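Local coordinates for protein UTP--glucose-1-phosphate uridylyltransferase (Acinetobacter baumannii, PDB 6KNL) that catalyses the transfer of a uridylyl group from UTP to alpha-D-glucose 1-phosphate, giving UDP-glucose and diphosphate, at residues 154-159 with 210-215. The protein carries 1 engineered substitution. Sequence-based numbering, arbitrary orientation.
Sequences QAAQIM and YVLPAK
V211 O is gripped by Q157 N at 3.0 Å, an almost straight bond (168° at the hydrogen), and A156 CA adds a CH...O contact to the same oxygen at 3.5 Å. V211 N returns a 3.0 Å bond to Q157 O; Y210 CA leans on that acceptor as a second CH...O donor. Q157 and V211 thus form a hydrogen-bonded antiparallel pair joining strands 156-162 and 209-212 within the central mixed sheet. Their CB atoms meet at 4.2 Å on the face covered by helix 142-153. There chi1 of -64° sets CG of Q157 on the side of the main-chain N, and a second bend at chi2 carries the amide back toward A155. NE2 donates to A155 O at 2.8 Å, from above the carbonyl plane, and also bonds E247, while OE1 bonds S185. On the opposite face, in the non-hydrogen-bonded pair, the I158 side chain crosses that of Y210 obliquely, CG1 4.1 Å from CD2 and CG2 near CE2. A156 CB faces P213 CD at 4.2 Å, with L212 CD2 slightly farther off; I237 of helix 233-240 touches both I158 and L212. Y210 also lies beside V206, which binds UDP-glucose, so this face probably backs the sugar-nucleotide site. With three polar partners on its buried amide and two nearly straight backbone bonds, Q157 is fixed both in the sheet and in side-chain rotation.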
ATOM      1  N   GLN A 154     -32.563 -17.367 -13.534  1.00 46.49           N
ATOM      2  CA  GLN A 154     -32.197 -18.441 -12.562  1.00 44.82           C
ATOM      3  C   GLN A 154     -31.085 -19.291 -13.203  1.00 39.63           C
ATOM      4  O   GLN A 154     -30.920 -20.461 -12.830  1.00 36.99           O
ATOM      5  CB  GLN A 154     -33.454 -19.196 -12.106  1.00 48.60           C
ATOM      6  CG  GLN A 154     -33.537 -19.429 -10.592  1.00 54.38           C
ATOM      7  CD  GLN A 154     -33.678 -18.194  -9.721  1.00 55.33           C
ATOM      8  OE1 GLN A 154     -33.673 -18.283  -8.494  1.00 56.17           O
ATOM      9  NE2 GLN A 154     -33.804 -17.025 -10.332  1.00 50.60           N
ATOM     10  N   ALA A 155     -30.314 -18.667 -14.098  1.00 37.41           N
ATOM     11  CA  ALA A 155     -29.118 -19.217 -14.774  1.00 37.40           C
ATOM     12  C   ALA A 155     -27.841 -18.650 -14.141  1.00 35.40           C
ATOM     13  O   ALA A 155     -27.709 -17.414 -14.103  1.00 33.88           O
ATOM     14  CB  ALA A 155     -29.171 -18.869 -16.238  1.00 38.03           C
ATOM     15  N   ALA A 156     -26.924 -19.516 -13.692  1.00 33.72           N
ATOM     16  CA  ALA A 156     -25.578 -19.117 -13.214  1.00 33.45           C
ATOM     17  C   ALA A 156     -25.007 -18.072 -14.180  1.00 33.11           C
ATOM     18  O   ALA A 156     -25.215 -18.225 -15.412  1.00 31.50           O
ATOM     19  CB  ALA A 156     -24.652 -20.304 -13.104  1.00 33.83           C
ATOM     20  N   GLN A 157     -24.353 -17.042 -13.634  1.00 31.30           N
ATOM     21  CA  GLN A 157     -23.765 -15.915 -14.405  1.00 32.46           C
ATOM     22  C   GLN A 157     -22.250 -15.913 -14.209  1.00 31.41           C
ATOM     23  O   GLN A 157     -21.787 -16.102 -13.073  1.00 30.15           O
ATOM     24  CB  GLN A 157     -24.348 -14.565 -13.983  1.00 32.17           C
ATOM     25  CG  GLN A 157     -25.844 -14.404 -14.249  1.00 32.62           C
ATOM     26  CD  GLN A 157     -26.238 -14.486 -15.708  1.00 33.65           C
ATOM     27  OE1 GLN A 157     -25.798 -13.697 -16.553  1.00 35.44           O
ATOM     28  NE2 GLN A 157     -27.103 -15.439 -16.014  1.00 31.40           N
ATOM     29  N   ILE A 158     -21.515 -15.707 -15.298  1.00 32.20           N
ATOM     30  CA  ILE A 158     -20.029 -15.647 -15.296  1.00 30.36           C
ATOM     31  C   ILE A 158     -19.615 -14.393 -16.040  1.00 28.53           C
ATOM     32  O   ILE A 158     -19.813 -14.347 -17.251  1.00 28.14           O
ATOM     33  CB  ILE A 158     -19.450 -16.917 -15.924  1.00 32.52           C
ATOM     34  CG1 ILE A 158     -19.900 -18.140 -15.119  1.00 33.07           C
ATOM     35  CG2 ILE A 158     -17.936 -16.797 -16.059  1.00 34.17           C
ATOM     36  CD1 ILE A 158     -19.028 -19.349 -15.277  1.00 35.07           C
ATOM     37  N   MET A 159     -19.081 -13.416 -15.316  1.00 28.40           N
ATOM     38  CA  MET A 159     -18.728 -12.111 -15.914  1.00 27.93           C
ATOM     39  C   MET A 159     -17.554 -12.332 -16.864  1.00 28.33           C
ATOM     40  O   MET A 159     -16.602 -13.065 -16.471  1.00 28.45           O
ATOM     41  CB  MET A 159     -18.366 -11.053 -14.869  1.00 28.14           C
ATOM     42  CG  MET A 159     -18.227  -9.657 -15.477  1.00 27.77           C
ATOM     43  SD  MET A 159     -18.022  -8.338 -14.285  1.00 28.26           S
ATOM     44  CE  MET A 159     -19.502  -8.591 -13.303  1.00 29.24           C
ATOM     45  N   TYR A 210     -18.691 -13.913 -10.269  1.00 30.91           N
ATOM     46  CA  TYR A 210     -19.655 -15.014 -10.512  1.00 31.61           C
ATOM     47  C   TYR A 210     -20.920 -14.750  -9.698  1.00 29.10           C
ATOM     48  O   TYR A 210     -20.840 -14.056  -8.689  1.00 28.21           O
ATOM     49  CB  TYR A 210     -19.021 -16.372 -10.191  1.00 33.04           C
ATOM     50  CG  TYR A 210     -17.652 -16.610 -10.788  1.00 34.24           C
ATOM     51  CD1 TYR A 210     -16.522 -15.992 -10.271  1.00 33.86           C
ATOM     52  CD2 TYR A 210     -17.468 -17.490 -11.841  1.00 34.58           C
ATOM     53  CE1 TYR A 210     -15.261 -16.224 -10.799  1.00 33.91           C
ATOM     54  CE2 TYR A 210     -16.209 -17.746 -12.369  1.00 35.42           C
ATOM     55  CZ  TYR A 210     -15.098 -17.110 -11.848  1.00 36.03           C
ATOM     56  OH  TYR A 210     -13.857 -17.350 -12.377  1.00 36.31           O
ATOM     57  N   VAL A 211     -22.048 -15.263 -10.177  1.00 28.41           N
ATOM     58  CA  VAL A 211     -23.300 -15.465  -9.388  1.00 27.43           C
ATOM     59  C   VAL A 211     -23.671 -16.928  -9.595  1.00 27.64           C
ATOM     60  O   VAL A 211     -23.790 -17.318 -10.744  1.00 27.25           O
ATOM     61  CB  VAL A 211     -24.422 -14.506  -9.822  1.00 26.62           C
ATOM     62  CG1 VAL A 211     -25.642 -14.612  -8.921  1.00 27.13           C
ATOM     63  CG2 VAL A 211     -23.926 -13.073  -9.863  1.00 26.23           C
ATOM     64  N   LEU A 212     -23.750 -17.704  -8.515  1.00 29.24           N
ATOM     65  CA  LEU A 212     -23.805 -19.187  -8.539  1.00 29.13           C
ATOM     66  C   LEU A 212     -24.894 -19.654  -7.589  1.00 29.77           C
ATOM     67  O   LEU A 212     -25.118 -19.015  -6.573  1.00 30.06           O
ATOM     68  CB  LEU A 212     -22.465 -19.760  -8.082  1.00 29.43           C
ATOM     69  CG  LEU A 212     -21.232 -19.328  -8.866  1.00 30.53           C
ATOM     70  CD1 LEU A 212     -19.987 -19.935  -8.239  1.00 30.35           C
ATOM     71  CD2 LEU A 212     -21.333 -19.703 -10.340  1.00 30.64           C
ATOM     72  N   PRO A 213     -25.589 -20.772  -7.890  1.00 31.22           N
ATOM     73  CA  PRO A 213     -26.512 -21.382  -6.935  1.00 33.82           C
ATOM     74  C   PRO A 213     -25.766 -22.197  -5.866  1.00 34.11           C
ATOM     75  O   PRO A 213     -24.688 -22.680  -6.156  1.00 35.86           O
ATOM     76  CB  PRO A 213     -27.369 -22.288  -7.835  1.00 34.30           C
ATOM     77  CG  PRO A 213     -26.416 -22.710  -8.928  1.00 32.86           C
ATOM     78  CD  PRO A 213     -25.518 -21.512  -9.159  1.00 30.87           C
ATOM     79  N   ALA A 214     -26.358 -22.335  -4.676  1.00 35.77           N
ATOM     80  CA  ALA A 214     -25.791 -23.061  -3.509  1.00 37.41           C
ATOM     81  C   ALA A 214     -25.385 -24.472  -3.923  1.00 39.47           C
ATOM     82  O   ALA A 214     -24.394 -24.976  -3.387  1.00 41.40           O
ATOM     83  CB  ALA A 214     -26.792 -23.117  -2.380  1.00 38.00           C
ATOM     84  N   LYS A 215     -26.179 -25.080  -4.811  1.00 44.49           N
ATOM     85  CA  LYS A 215     -25.943 -26.406  -5.451  1.00 46.27           C
ATOM     86  C   LYS A 215     -24.445 -26.615  -5.726  1.00 41.36           C
ATOM     87  O   LYS A 215     -23.978 -27.760  -5.562  1.00 41.99           O
ATOM     88  CB  LYS A 215     -26.747 -26.480  -6.758  1.00 53.42           C
ATOM     89  CG  LYS A 215     -27.276 -27.854  -7.152  1.00 59.48           C
ATOM     90  CD  LYS A 215     -27.971 -27.896  -8.513  1.00 65.49           C
ATOM     91  CE  LYS A 215     -29.152 -26.949  -8.635  1.00 67.50           C
ATOM     92  NZ  LYS A 215     -30.178 -27.463  -9.576  1.00 66.84           N
TER